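Local coordinates for protein dehydroascorbate reductase (Chlamydomonas reinhardtii, PDB 5XFT) that probably reduces dehydroascorbate to ascorbate at the expense of two glutathione molecules, as a member of the DHAR family within the glutathione S-transferase superfamily, at residues L125-R137 with W175-Y187. Numbering follows the deposited sequence.
Sequences LEEQLAGMDDYLR and WELPARFTALHKY
Asp133 meets the first turn of helix 182-193 with its carboxylate, a worked example of how an acidic side chain can hold a helix start against a neighbouring helix. Its first torsion (chi1 172°) turns CG away from the backbone N and swings the carboxylate toward that start. OD1 takes weak bonds from the amide N of Ala183, at 3.1 Å, and of Leu184. OD2 is met on its syn side by NH2 of Arg137, 2.8 Å away, in a salt bridge. The same NH2 of Arg137 donates to Thr182 OG1 at 3.0 Å, almost straight and in the guanidinium plane, so this arginine ties the two helices as well as its own aspartate.

The Phe181 ring separates two acidic groups, with Asp133 OD2 at its edge by CD1 and Glu126 CG at its edge by CZ. Glu126 OE2 lies in the guanidinium plane of Arg180, 2.9 Å from NH2, in a salt bridge, but is met from above the carboxylate plane. An alanine here would probably leave the Arg180 guanidinium without its charged partner, free to turn, and strip CG from the Phe181 edge.

Apolar packing runs along the inner side. Leu129 CB lies 3.8 Å from Phe181 CE2. Leu184 fits as a knob among Leu129, Met132, Asp133 and Leu136, and Leu136 CD1 lies 3.6 Å from Tyr187 CG. Farther along, Leu129 CD1 touches the edge of the Trp175 indole at CH2 (3.7 Å). Within the all-helical GST C-terminal domain, the steep 79° crossing thus joins an apolar inner side to a rim salt bridge, and the Asp133 carboxylate, buried at the centre, is probably stabilised by Arg137 and the helix-start amides.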
loop_
_atom_site.group_PDB
_atom_site.type_symbol
_atom_site.label_atom_id
_atom_site.label_comp_id
_atom_site.label_asym_id
_atom_site.label_seq_id
_atom_site.Cartn_x
_atom_site.Cartn_y
_atom_site.Cartn_z
ATOM N N LEU A 125 -8.276 -14.154 -7.769
ATOM C CA LEU A 125 -7.507 -12.945 -8.038
ATOM C C LEU A 125 -8.057 -12.217 -9.250
ATOM O O LEU A 125 -8.260 -10.995 -9.215
ATOM C CB LEU A 125 -6.028 -13.280 -8.257
ATOM C CG LEU A 125 -5.189 -12.064 -8.660
ATOM C CD1 LEU A 125 -5.123 -11.079 -7.496
ATOM C CD2 LEU A 125 -3.793 -12.453 -9.122
ATOM N N GLU A 126 -8.336 -12.958 -10.324
ATOM C CA GLU A 126 -8.780 -12.292 -11.542
ATOM C C GLU A 126 -10.187 -11.724 -11.380
ATOM O O GLU A 126 -10.544 -10.742 -12.042
ATOM C CB GLU A 126 -8.701 -13.239 -12.741
ATOM C CG GLU A 126 -8.688 -12.459 -14.065
ATOM C CD GLU A 126 -9.505 -13.093 -15.184
ATOM O OE1 GLU A 126 -10.754 -13.141 -15.084
ATOM O OE2 GLU A 126 -8.893 -13.480 -16.200
ATOM N N GLU A 127 -11.008 -12.324 -10.515
ATOM C CA GLU A 127 -12.272 -11.672 -10.177
ATOM C C GLU A 127 -12.033 -10.334 -9.470
ATOM O O GLU A 127 -12.721 -9.342 -9.748
ATOM C CB GLU A 127 -13.135 -12.594 -9.315
ATOM C CG GLU A 127 -14.315 -11.882 -8.682
ATOM C CD GLU A 127 -15.342 -12.831 -8.096
ATOM O OE1 GLU A 127 -16.539 -12.636 -8.378
ATOM O OE2 GLU A 127 -14.963 -13.761 -7.350
ATOM N N GLN A 128 -11.060 -10.286 -8.558
ATOM C CA GLN A 128 -10.750 -9.028 -7.880
ATOM C C GLN A 128 -10.297 -7.963 -8.875
ATOM O O GLN A 128 -10.831 -6.842 -8.897
ATOM C CB GLN A 128 -9.676 -9.264 -6.815
ATOM C CG GLN A 128 -10.098 -10.218 -5.715
ATOM C CD GLN A 128 -11.038 -9.578 -4.719
ATOM O OE1 GLN A 128 -10.817 -8.451 -4.280
ATOM N NE2 GLN A 128 -12.088 -10.297 -4.348
ATOM N N LEU A 129 -9.308 -8.299 -9.707
ATOM C CA LEU A 129 -8.819 -7.355 -10.706
ATOM C C LEU A 129 -9.926 -6.943 -11.665
ATOM O O LEU A 129 -9.922 -5.822 -12.188
ATOM C CB LEU A 129 -7.655 -7.968 -11.479
ATOM C CG LEU A 129 -6.387 -8.261 -10.685
ATOM C CD1 LEU A 129 -5.357 -8.924 -11.582
ATOM C CD2 LEU A 129 -5.842 -6.972 -10.106
ATOM N N ALA A 130 -10.878 -7.843 -11.920
ATOM C CA ALA A 130 -12.014 -7.497 -12.763
ATOM C C ALA A 130 -12.891 -6.450 -12.088
ATOM O O ALA A 130 -13.284 -5.460 -12.713
ATOM C CB ALA A 130 -12.823 -8.749 -13.099
ATOM N N GLY A 131 -13.214 -6.657 -10.810
ATOM C CA GLY A 131 -13.965 -5.671 -10.052
ATOM C C GLY A 131 -13.340 -4.291 -10.096
ATOM O O GLY A 131 -14.001 -3.311 -10.465
ATOM N N MET A 132 -12.053 -4.208 -9.738
ATOM C CA MET A 132 -11.366 -2.918 -9.761
ATOM C C MET A 132 -11.382 -2.310 -11.157
ATOM O O MET A 132 -11.644 -1.111 -11.325
ATOM C CB MET A 132 -9.925 -3.080 -9.274
ATOM C CG MET A 132 -9.806 -3.603 -7.855
ATOM S SD MET A 132 -8.136 -4.151 -7.467
ATOM C CE MET A 132 -7.203 -2.649 -7.745
ATOM N N ASP A 133 -11.115 -3.131 -12.172
ATOM C CA ASP A 133 -11.034 -2.641 -13.544
ATOM C C ASP A 133 -12.374 -2.074 -14.007
ATOM O O ASP A 133 -12.443 -0.957 -14.542
ATOM C CB ASP A 133 -10.564 -3.783 -14.445
ATOM C CG ASP A 133 -10.627 -3.445 -15.908
ATOM O OD1 ASP A 133 -9.815 -2.615 -16.369
ATOM O OD2 ASP A 133 -11.495 -4.019 -16.598
ATOM N N ASP A 134 -13.454 -2.828 -13.792
ATOM C CA ASP A 134 -14.790 -2.350 -14.133
ATOM C C ASP A 134 -15.108 -1.056 -13.404
ATOM O O ASP A 134 -15.605 -0.099 -14.008
ATOM C CB ASP A 134 -15.838 -3.414 -13.800
ATOM C CG ASP A 134 -15.692 -4.660 -14.645
ATOM O OD1 ASP A 134 -14.960 -4.601 -15.659
ATOM O OD2 ASP A 134 -16.318 -5.688 -14.303
ATOM N N TYR A 135 -14.826 -1.010 -12.095
ATOM C CA TYR A 135 -15.120 0.196 -11.333
ATOM C C TYR A 135 -14.405 1.404 -11.927
ATOM O O TYR A 135 -15.030 2.437 -12.198
ATOM C CB TYR A 135 -14.738 0.015 -9.863
ATOM C CG TYR A 135 -15.282 1.125 -8.986
ATOM C CD1 TYR A 135 -14.597 2.328 -8.847
ATOM C CD2 TYR A 135 -16.487 0.978 -8.315
ATOM C CE1 TYR A 135 -15.095 3.350 -8.058
ATOM C CE2 TYR A 135 -16.989 1.995 -7.518
ATOM C CZ TYR A 135 -16.290 3.178 -7.395
ATOM O OH TYR A 135 -16.780 4.195 -6.608
ATOM N N LEU A 136 -13.095 1.287 -12.153
ATOM C CA LEU A 136 -12.355 2.412 -12.715
ATOM C C LEU A 136 -12.881 2.798 -14.095
ATOM O O LEU A 136 -12.809 3.972 -14.478
ATOM C CB LEU A 136 -10.864 2.082 -12.778
ATOM C CG LEU A 136 -10.143 1.985 -11.432
ATOM C CD1 LEU A 136 -8.669 1.651 -11.629
ATOM C CD2 LEU A 136 -10.293 3.278 -10.648
ATOM N N ARG A 137 -13.421 1.836 -14.849
ATOM C CA ARG A 137 -13.968 2.166 -16.161
ATOM C C ARG A 137 -15.271 2.951 -16.042
ATOM O O ARG A 137 -15.457 3.959 -16.729
ATOM C CB ARG A 137 -14.185 0.899 -16.993
ATOM C CG ARG A 137 -14.574 1.184 -18.444
ATOM C CD ARG A 137 -14.622 -0.075 -19.297
ATOM N NE ARG A 137 -13.325 -0.744 -19.366
ATOM C CZ ARG A 137 -13.034 -1.875 -18.733
ATOM N NH1 ARG A 137 -13.956 -2.483 -17.993
ATOM N NH2 ARG A 137 -11.821 -2.404 -18.846
ATOM N N TRP A 175 3.532 -14.434 -14.497
ATOM C CA TRP A 175 2.175 -13.921 -14.616
ATOM C C TRP A 175 2.201 -12.466 -15.064
ATOM O O TRP A 175 3.144 -11.722 -14.786
ATOM C CB TRP A 175 1.446 -14.053 -13.278
ATOM C CG TRP A 175 0.012 -13.608 -13.294
ATOM C CD1 TRP A 175 -1.088 -14.390 -13.502
ATOM C CD2 TRP A 175 -0.482 -12.277 -13.067
ATOM N NE1 TRP A 175 -2.232 -13.631 -13.426
ATOM C CE2 TRP A 175 -1.887 -12.331 -13.163
ATOM C CE3 TRP A 175 0.130 -11.046 -12.798
ATOM C CZ2 TRP A 175 -2.689 -11.205 -12.998
ATOM C CZ3 TRP A 175 -0.668 -9.931 -12.635
ATOM C CH2 TRP A 175 -2.063 -10.018 -12.738
ATOM N N GLU A 176 1.159 -12.061 -15.779
ATOM C CA GLU A 176 1.102 -10.702 -16.286
ATOM C C GLU A 176 -0.312 -10.163 -16.161
ATOM O O GLU A 176 -1.289 -10.918 -16.175
ATOM C CB GLU A 176 1.575 -10.628 -17.737
ATOM C CG GLU A 176 2.632 -9.568 -17.959
ATOM C CD GLU A 176 3.542 -9.895 -19.118
ATOM O OE1 GLU A 176 3.060 -9.912 -20.270
ATOM O OE2 GLU A 176 4.742 -10.139 -18.878
ATOM N N LEU A 177 -0.399 -8.851 -16.016
ATOM C CA LEU A 177 -1.683 -8.169 -15.982
ATOM C C LEU A 177 -2.270 -8.146 -17.385
ATOM O O LEU A 177 -1.688 -7.512 -18.278
ATOM C CB LEU A 177 -1.499 -6.754 -15.447
ATOM C CG LEU A 177 -2.749 -5.950 -15.099
ATOM C CD1 LEU A 177 -3.468 -6.578 -13.920
ATOM C CD2 LEU A 177 -2.380 -4.509 -14.801
ATOM N N PRO A 178 -3.388 -8.828 -17.639
ATOM C CA PRO A 178 -3.941 -8.873 -18.998
ATOM C C PRO A 178 -4.137 -7.484 -19.592
ATOM O O PRO A 178 -4.496 -6.533 -18.894
ATOM C CB PRO A 178 -5.280 -9.594 -18.811
ATOM C CG PRO A 178 -5.072 -10.445 -17.609
ATOM C CD PRO A 178 -4.131 -9.695 -16.706
ATOM N N ALA A 179 -3.887 -7.379 -20.900
ATOM C CA ALA A 179 -4.044 -6.118 -21.610
ATOM C C ALA A 179 -5.495 -5.677 -21.706
ATOM O O ALA A 179 -5.751 -4.501 -21.989
ATOM C CB ALA A 179 -3.447 -6.230 -23.012
ATOM N N ARG A 180 -6.447 -6.583 -21.480
ATOM C CA ARG A 180 -7.851 -6.209 -21.525
ATOM C C ARG A 180 -8.278 -5.396 -20.311
ATOM O O ARG A 180 -9.224 -4.607 -20.414
ATOM C CB ARG A 180 -8.718 -7.459 -21.649
ATOM C CG ARG A 180 -8.675 -8.351 -20.439
ATOM C CD ARG A 180 -9.664 -9.477 -20.590
ATOM N NE ARG A 180 -10.190 -9.899 -19.301
ATOM C CZ ARG A 180 -9.660 -10.871 -18.570
ATOM N NH1 ARG A 180 -8.585 -11.517 -19.006
ATOM N NH2 ARG A 180 -10.202 -11.193 -17.404
ATOM N N PHE A 181 -7.610 -5.565 -19.169
ATOM C CA PHE A 181 -7.839 -4.700 -18.019
ATOM C C PHE A 181 -7.265 -3.324 -18.317
ATOM O O PHE A 181 -6.295 -2.897 -17.680
ATOM C CB PHE A 181 -7.198 -5.275 -16.757
ATOM C CG PHE A 181 -7.864 -6.515 -16.250
ATOM C CD1 PHE A 181 -9.235 -6.670 -16.335
ATOM C CD2 PHE A 181 -7.109 -7.539 -15.704
ATOM C CE1 PHE A 181 -9.845 -7.822 -15.867
ATOM C CE2 PHE A 181 -7.711 -8.695 -15.246
ATOM C CZ PHE A 181 -9.082 -8.835 -15.326
ATOM N N THR A 182 -7.855 -2.639 -19.296
ATOM C CA THR A 182 -7.357 -1.344 -19.748
ATOM C C THR A 182 -7.268 -0.346 -18.600
ATOM O O THR A 182 -6.256 0.349 -18.432
ATOM C CB THR A 182 -8.274 -0.808 -20.848
ATOM O OG1 THR A 182 -9.642 -1.028 -20.470
ATOM C CG2 THR A 182 -7.996 -1.508 -22.161
ATOM N N ALA A 183 -8.335 -0.265 -17.802
ATOM C CA ALA A 183 -8.396 0.720 -16.730
ATOM C C ALA A 183 -7.354 0.449 -15.653
ATOM O O ALA A 183 -6.891 1.382 -14.989
ATOM C CB ALA A 183 -9.800 0.745 -16.126
ATOM N N LEU A 184 -6.963 -0.814 -15.471
ATOM C CA LEU A 184 -5.895 -1.114 -14.524
ATOM C C LEU A 184 -4.542 -0.649 -15.049
ATOM O O LEU A 184 -3.703 -0.160 -14.278
ATOM C CB LEU A 184 -5.868 -2.609 -14.213
ATOM C CG LEU A 184 -7.034 -3.087 -13.347
ATOM C CD1 LEU A 184 -6.783 -4.490 -12.825
ATOM C CD2 LEU A 184 -7.276 -2.122 -12.202
ATOM N N HIS A 185 -4.310 -0.780 -16.358
ATOM C CA HIS A 185 -3.026 -0.361 -16.911
ATOM C C HIS A 185 -2.890 1.155 -16.872
ATOM O O HIS A 185 -1.849 1.686 -16.456
ATOM C CB HIS A 185 -2.856 -0.892 -18.336
ATOM C CG HIS A 185 -2.686 -2.375 -18.408
ATOM N ND1 HIS A 185 -1.465 -2.994 -18.244
ATOM C CD2 HIS A 185 -3.583 -3.367 -18.623
ATOM C CE1 HIS A 185 -1.617 -4.301 -18.352
ATOM N NE2 HIS A 185 -2.893 -4.555 -18.582
ATOM N N LYS A 186 -3.940 1.876 -17.283
ATOM C CA LYS A 186 -3.861 3.330 -17.162
ATOM C C LYS A 186 -3.891 3.778 -15.709
ATOM O O LYS A 186 -3.353 4.844 -15.398
ATOM C CB LYS A 186 -4.971 4.023 -17.963
ATOM C CG LYS A 186 -6.268 3.261 -18.064
ATOM C CD LYS A 186 -7.233 3.905 -19.057
ATOM C CE LYS A 186 -6.733 3.823 -20.501
ATOM N NZ LYS A 186 -7.588 4.616 -21.439
ATOM N N TYR A 187 -4.489 2.988 -14.814
ATOM C CA TYR A 187 -4.374 3.272 -13.386
ATOM C C TYR A 187 -2.916 3.233 -12.948
ATOM O O TYR A 187 -2.426 4.159 -12.291
ATOM C CB TYR A 187 -5.213 2.273 -12.590
ATOM C CG TYR A 187 -5.229 2.466 -11.084
ATOM C CD1 TYR A 187 -5.748 3.617 -10.508
ATOM C CD2 TYR A 187 -4.768 1.470 -10.241
ATOM C CE1 TYR A 187 -5.780 3.777 -9.131
ATOM C CE2 TYR A 187 -4.793 1.619 -8.866
ATOM C CZ TYR A 187 -5.299 2.771 -8.312
ATOM O OH TYR A 187 -5.319 2.907 -6.934
#